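Fatty Acyl-Adenylate Ligase (Escherichia coli, PDB 3PBK) belongs to the ANL superfamily of AMP-binding enzymes and holds 5'-O-[(S)-(dodecanoyloxy)(hydroxy)phosphoryl]adenosine in its pocket. Local coordinates at residues 491-503 with 553-565. Sequence-based numbering, arbitrary orientation.
Sequences IAFVTAQEKIILQ and RAEAKKRYQKAYA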
loop_
_atom_site.group_PDB
_atom_site.type_symbol
_atom_site.label_atom_id
_atom_site.label_comp_id
_atom_site.label_asym_id
_atom_site.label_seq_id
_atom_site.Cartn_x
_atom_site.Cartn_y
_atom_site.Cartn_z
ATOM N N ILE A 491 12.920 -14.189 -3.340
ATOM C CA ILE A 491 13.566 -12.885 -3.434
ATOM C C ILE A 491 14.883 -12.996 -4.192
ATOM O O ILE A 491 15.715 -13.860 -3.886
ATOM C CB ILE A 491 13.945 -12.359 -2.063
ATOM C CG1 ILE A 491 12.738 -12.331 -1.146
ATOM C CG2 ILE A 491 14.557 -10.978 -2.176
ATOM C CD1 ILE A 491 13.134 -12.230 0.314
ATOM N N ALA A 492 15.080 -12.111 -5.165
ATOM C CA ALA A 492 16.326 -12.079 -5.910
ATOM C C ALA A 492 17.031 -10.732 -5.750
ATOM O O ALA A 492 16.401 -9.681 -5.703
ATOM C CB ALA A 492 16.080 -12.399 -7.371
ATOM N N PHE A 493 18.350 -10.780 -5.640
ATOM C CA PHE A 493 19.157 -9.573 -5.590
ATOM C C PHE A 493 20.602 -9.913 -5.926
ATOM O O PHE A 493 20.981 -11.088 -5.982
ATOM C CB PHE A 493 19.059 -8.906 -4.221
ATOM C CG PHE A 493 19.509 -9.779 -3.091
ATOM C CD1 PHE A 493 18.614 -10.611 -2.441
ATOM C CD2 PHE A 493 20.829 -9.768 -2.674
ATOM C CE1 PHE A 493 19.029 -11.414 -1.396
ATOM C CE2 PHE A 493 21.247 -10.569 -1.638
ATOM C CZ PHE A 493 20.346 -11.393 -0.997
ATOM N N VAL A 494 21.405 -8.885 -6.166
ATOM C CA VAL A 494 22.809 -9.108 -6.463
ATOM C C VAL A 494 23.685 -8.652 -5.302
ATOM O O VAL A 494 23.533 -7.548 -4.782
ATOM C CB VAL A 494 23.248 -8.436 -7.782
ATOM C CG1 VAL A 494 22.889 -6.962 -7.791
ATOM C CG2 VAL A 494 24.729 -8.635 -8.006
ATOM N N THR A 495 24.588 -9.532 -4.888
ATOM C CA THR A 495 25.498 -9.250 -3.790
ATOM C C THR A 495 26.513 -8.194 -4.213
ATOM O O THR A 495 26.661 -7.902 -5.400
ATOM C CB THR A 495 26.198 -10.537 -3.323
ATOM O OG1 THR A 495 26.540 -10.409 -1.944
ATOM C CG2 THR A 495 27.444 -10.825 -4.140
ATOM N N ALA A 496 27.201 -7.596 -3.252
ATOM C CA ALA A 496 28.166 -6.555 -3.585
ATOM C C ALA A 496 29.394 -7.131 -4.289
ATOM O O ALA A 496 30.179 -6.392 -4.873
ATOM C CB ALA A 496 28.563 -5.769 -2.349
ATOM N N GLN A 497 29.553 -8.454 -4.230
ATOM C CA GLN A 497 30.622 -9.152 -4.957
ATOM C C GLN A 497 30.158 -9.554 -6.358
ATOM O O GLN A 497 30.816 -10.344 -7.049
ATOM C CB GLN A 497 31.098 -10.391 -4.186
ATOM C CG GLN A 497 31.797 -10.089 -2.854
ATOM C CD GLN A 497 30.829 -9.720 -1.736
ATOM O OE1 GLN A 497 30.944 -8.652 -1.137
ATOM N NE2 GLN A 497 29.872 -10.608 -1.450
ATOM N N GLU A 498 29.012 -9.003 -6.752
ATOM C CA GLU A 498 28.393 -9.270 -8.045
ATOM C C GLU A 498 27.909 -10.712 -8.250
ATOM O O GLU A 498 27.769 -11.158 -9.386
ATOM C CB GLU A 498 29.318 -8.838 -9.187
ATOM C CG GLU A 498 29.267 -7.342 -9.495
ATOM C CD GLU A 498 29.913 -6.994 -10.838
ATOM O OE1 GLU A 498 29.260 -6.291 -11.648
ATOM O OE2 GLU A 498 31.066 -7.433 -11.085
ATOM N N LYS A 499 27.643 -11.429 -7.159
ATOM C CA LYS A 499 27.056 -12.768 -7.235
ATOM C C LYS A 499 25.548 -12.666 -7.029
ATOM O O LYS A 499 25.097 -12.039 -6.074
ATOM C CB LYS A 499 27.647 -13.693 -6.167
ATOM C CG LYS A 499 29.162 -13.577 -5.984
ATOM C CD LYS A 499 29.930 -14.130 -7.179
ATOM C CE LYS A 499 31.382 -14.422 -6.818
ATOM N NZ LYS A 499 31.991 -15.466 -7.703
ATOM N N ILE A 500 24.767 -13.275 -7.918
ATOM C CA ILE A 500 23.308 -13.187 -7.827
ATOM C C ILE A 500 22.714 -14.231 -6.886
ATOM O O ILE A 500 22.863 -15.426 -7.104
ATOM C CB ILE A 500 22.644 -13.318 -9.218
ATOM C CG1 ILE A 500 22.818 -12.019 -10.007
ATOM C CG2 ILE A 500 21.170 -13.664 -9.085
ATOM C CD1 ILE A 500 22.053 -11.991 -11.293
ATOM N N ILE A 501 22.036 -13.787 -5.840
ATOM C CA ILE A 501 21.444 -14.739 -4.914
ATOM C C ILE A 501 19.934 -14.776 -5.090
ATOM O O ILE A 501 19.300 -13.739 -5.261
ATOM C CB ILE A 501 21.793 -14.409 -3.438
ATOM C CG1 ILE A 501 23.278 -14.628 -3.165
ATOM C CG2 ILE A 501 20.964 -15.243 -2.479
ATOM C CD1 ILE A 501 24.054 -13.354 -3.015
ATOM N N LEU A 502 19.364 -15.974 -5.070
ATOM C CA LEU A 502 17.919 -16.129 -5.001
ATOM C C LEU A 502 17.540 -16.833 -3.701
ATOM O O LEU A 502 17.852 -18.009 -3.516
ATOM C CB LEU A 502 17.410 -16.950 -6.181
ATOM C CG LEU A 502 15.938 -17.370 -6.176
ATOM C CD1 LEU A 502 15.031 -16.168 -6.282
ATOM C CD2 LEU A 502 15.667 -18.320 -7.320
ATOM N N GLN A 503 16.870 -16.119 -2.798
ATOM C CA GLN A 503 16.426 -16.723 -1.555
ATOM C C GLN A 503 14.988 -17.203 -1.691
ATOM O O GLN A 503 14.150 -16.522 -2.265
ATOM C CB GLN A 503 16.563 -15.738 -0.403
ATOM C CG GLN A 503 17.920 -15.081 -0.334
ATOM C CD GLN A 503 18.189 -14.430 1.008
ATOM O OE1 GLN A 503 17.466 -13.530 1.442
ATOM N NE2 GLN A 503 19.244 -14.882 1.675
ATOM N N ARG A 553 13.289 -6.656 -0.653
ATOM C CA ARG A 553 14.411 -7.127 -1.444
ATOM C C ARG A 553 15.688 -6.450 -0.989
ATOM O O ARG A 553 16.656 -7.114 -0.631
ATOM C CB ARG A 553 14.183 -6.847 -2.923
ATOM C CG ARG A 553 13.303 -7.856 -3.613
ATOM C CD ARG A 553 13.290 -7.624 -5.101
ATOM N NE ARG A 553 12.360 -8.525 -5.763
ATOM C CZ ARG A 553 11.084 -8.250 -5.994
ATOM N NH1 ARG A 553 10.570 -7.090 -5.620
ATOM N NH2 ARG A 553 10.323 -9.135 -6.613
ATOM N N ALA A 554 15.682 -5.121 -1.007
ATOM C CA ALA A 554 16.864 -4.353 -0.646
ATOM C C ALA A 554 17.301 -4.655 0.786
ATOM O O ALA A 554 18.500 -4.692 1.090
ATOM C CB ALA A 554 16.608 -2.872 -0.827
ATOM N N GLU A 555 16.325 -4.879 1.662
ATOM C CA GLU A 555 16.617 -5.189 3.053
ATOM C C GLU A 555 17.298 -6.551 3.163
ATOM O O GLU A 555 18.309 -6.697 3.847
ATOM C CB GLU A 555 15.338 -5.114 3.896
ATOM C CG GLU A 555 15.461 -5.668 5.312
ATOM C CD GLU A 555 16.578 -5.018 6.129
ATOM O OE1 GLU A 555 17.012 -3.890 5.784
ATOM O OE2 GLU A 555 17.013 -5.644 7.128
ATOM N N ALA A 556 16.752 -7.539 2.466
ATOM C CA ALA A 556 17.360 -8.862 2.416
ATOM C C ALA A 556 18.769 -8.806 1.828
ATOM O O ALA A 556 19.649 -9.563 2.244
ATOM C CB ALA A 556 16.488 -9.817 1.619
ATOM N N LYS A 557 18.977 -7.911 0.865
ATOM C CA LYS A 557 20.278 -7.753 0.214
ATOM C C LYS A 557 21.371 -7.342 1.201
ATOM O O LYS A 557 22.516 -7.777 1.092
ATOM C CB LYS A 557 20.192 -6.738 -0.937
ATOM C CG LYS A 557 21.520 -6.458 -1.652
ATOM C CD LYS A 557 21.354 -5.468 -2.806
ATOM C CE LYS A 557 22.708 -5.140 -3.446
ATOM N NZ LYS A 557 22.604 -4.251 -4.650
ATOM N N LYS A 558 21.021 -6.498 2.163
ATOM C CA LYS A 558 21.998 -6.035 3.140
ATOM C C LYS A 558 22.141 -7.018 4.290
ATOM O O LYS A 558 23.249 -7.287 4.738
ATOM C CB LYS A 558 21.674 -4.618 3.628
ATOM C CG LYS A 558 22.334 -3.531 2.759
ATOM C CD LYS A 558 22.006 -3.693 1.252
ATOM C CE LYS A 558 23.079 -3.087 0.319
ATOM N NZ LYS A 558 24.231 -4.015 0.046
ATOM N N ARG A 559 21.024 -7.561 4.758
ATOM C CA ARG A 559 21.069 -8.640 5.734
ATOM C C ARG A 559 22.108 -9.667 5.323
ATOM O O ARG A 559 22.940 -10.090 6.130
ATOM C CB ARG A 559 19.725 -9.346 5.801
ATOM C CG ARG A 559 18.882 -8.991 6.979
ATOM C CD ARG A 559 17.857 -10.079 7.199
ATOM N NE ARG A 559 16.728 -9.577 7.966
ATOM C CZ ARG A 559 15.615 -9.100 7.422
ATOM N NH1 ARG A 559 15.476 -9.077 6.098
ATOM N NH2 ARG A 559 14.639 -8.659 8.205
ATOM N N TYR A 560 22.027 -10.077 4.057
ATOM C CA TYR A 560 22.938 -11.052 3.478
ATOM C C TYR A 560 24.368 -10.502 3.436
ATOM O O TYR A 560 25.309 -11.188 3.837
ATOM C CB TYR A 560 22.459 -11.448 2.075
ATOM C CG TYR A 560 23.378 -12.405 1.337
ATOM C CD1 TYR A 560 24.567 -11.958 0.760
ATOM C CD2 TYR A 560 23.050 -13.752 1.205
ATOM C CE1 TYR A 560 25.409 -12.824 0.089
ATOM C CE2 TYR A 560 23.885 -14.628 0.529
ATOM C CZ TYR A 560 25.068 -14.159 -0.024
ATOM O OH TYR A 560 25.910 -15.024 -0.700
ATOM N N GLN A 561 24.518 -9.265 2.958
ATOM C CA GLN A 561 25.818 -8.590 2.878
ATOM C C GLN A 561 26.512 -8.480 4.235
ATOM O O GLN A 561 27.674 -8.865 4.385
ATOM C CB GLN A 561 25.645 -7.181 2.310
ATOM C CG GLN A 561 26.894 -6.634 1.661
ATOM C CD GLN A 561 27.201 -7.359 0.371
ATOM O OE1 GLN A 561 28.068 -8.243 0.330
ATOM N NE2 GLN A 561 26.464 -7.018 -0.691
ATOM N N LYS A 562 25.800 -7.918 5.209
ATOM C CA LYS A 562 26.262 -7.867 6.591
ATOM C C LYS A 562 26.628 -9.266 7.110
ATOM O O LYS A 562 27.675 -9.450 7.735
ATOM C CB LYS A 562 25.206 -7.179 7.479
ATOM C CG LYS A 562 24.838 -7.930 8.765
ATOM C CD LYS A 562 23.440 -7.530 9.272
ATOM C CE LYS A 562 22.716 -8.695 9.983
ATOM N NZ LYS A 562 21.234 -8.474 10.099
ATOM N N ALA A 563 25.779 -10.250 6.834
ATOM C CA ALA A 563 26.046 -11.629 7.236
ATOM C C ALA A 563 27.365 -12.158 6.663
ATOM O O ALA A 563 28.195 -12.722 7.380
ATOM C CB ALA A 563 24.896 -12.529 6.814
ATOM N N TYR A 564 27.541 -11.975 5.360
ATOM C CA TYR A 564 28.686 -12.512 4.629
ATOM C C TYR A 564 30.015 -11.871 5.054
ATOM O O TYR A 564 31.071 -12.504 4.965
ATOM C CB TYR A 564 28.427 -12.373 3.120
ATOM C CG TYR A 564 29.635 -12.361 2.204
ATOM C CD1 TYR A 564 30.515 -11.276 2.184
ATOM C CD2 TYR A 564 29.859 -13.405 1.311
ATOM C CE1 TYR A 564 31.607 -11.255 1.329
ATOM C CE2 TYR A 564 30.944 -13.393 0.447
ATOM C CZ TYR A 564 31.816 -12.317 0.459
ATOM O OH TYR A 564 32.896 -12.305 -0.405
ATOM N N ALA A 565 29.960 -10.625 5.523
ATOM C CA ALA A 565 31.155 -9.955 6.042
ATOM C C ALA A 565 31.661 -10.632 7.323
ATOM O O ALA A 565 32.789 -10.394 7.758
ATOM C CB ALA A 565 30.896 -8.471 6.271
HETATM O O HOH W 1 18.947 -12.004 3.563
#
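The ring of Phe493 lies between helix and hairpin: Lys557 CA sits over one face, 3.6 Å from the ring centroid, and Ile501 O lies beyond the opposite face, while Tyr560 CG and Gln503 CD are at its edge. That edge is turned to the face of the Tyr560 ring in an offset edge-to-face pair, planes 72° apart. Over a face of Tyr560 comes the end of Ile501, its CD1 3.7 Å from the ring centroid; Gln503 NE2 stands at the edge. With CG anti to the backbone N (chi1 177°), the tyrosine ring reaches across to Ile501. The antiparallel strands 491-494 and 500-503 form a beta hairpin, closed by a type I turn from Thr495 to Glu498, in the small C-terminal part of this ANL-family chain; helix 553-564 packs on it, crossing strand 491-494 at -59°. Near the helix start, Ile491 CG2 touches Arg553 CG at 3.7 Å, and the arginine runs on, extended, to a salt bridge with Glu476. Ala556 CB meets Ile491 CD1 at 4.3 Å. One water donates to both Gln503 OE1 (3.0 Å) and Ala556 O (2.9 Å), joining the second strand to the helix backbone.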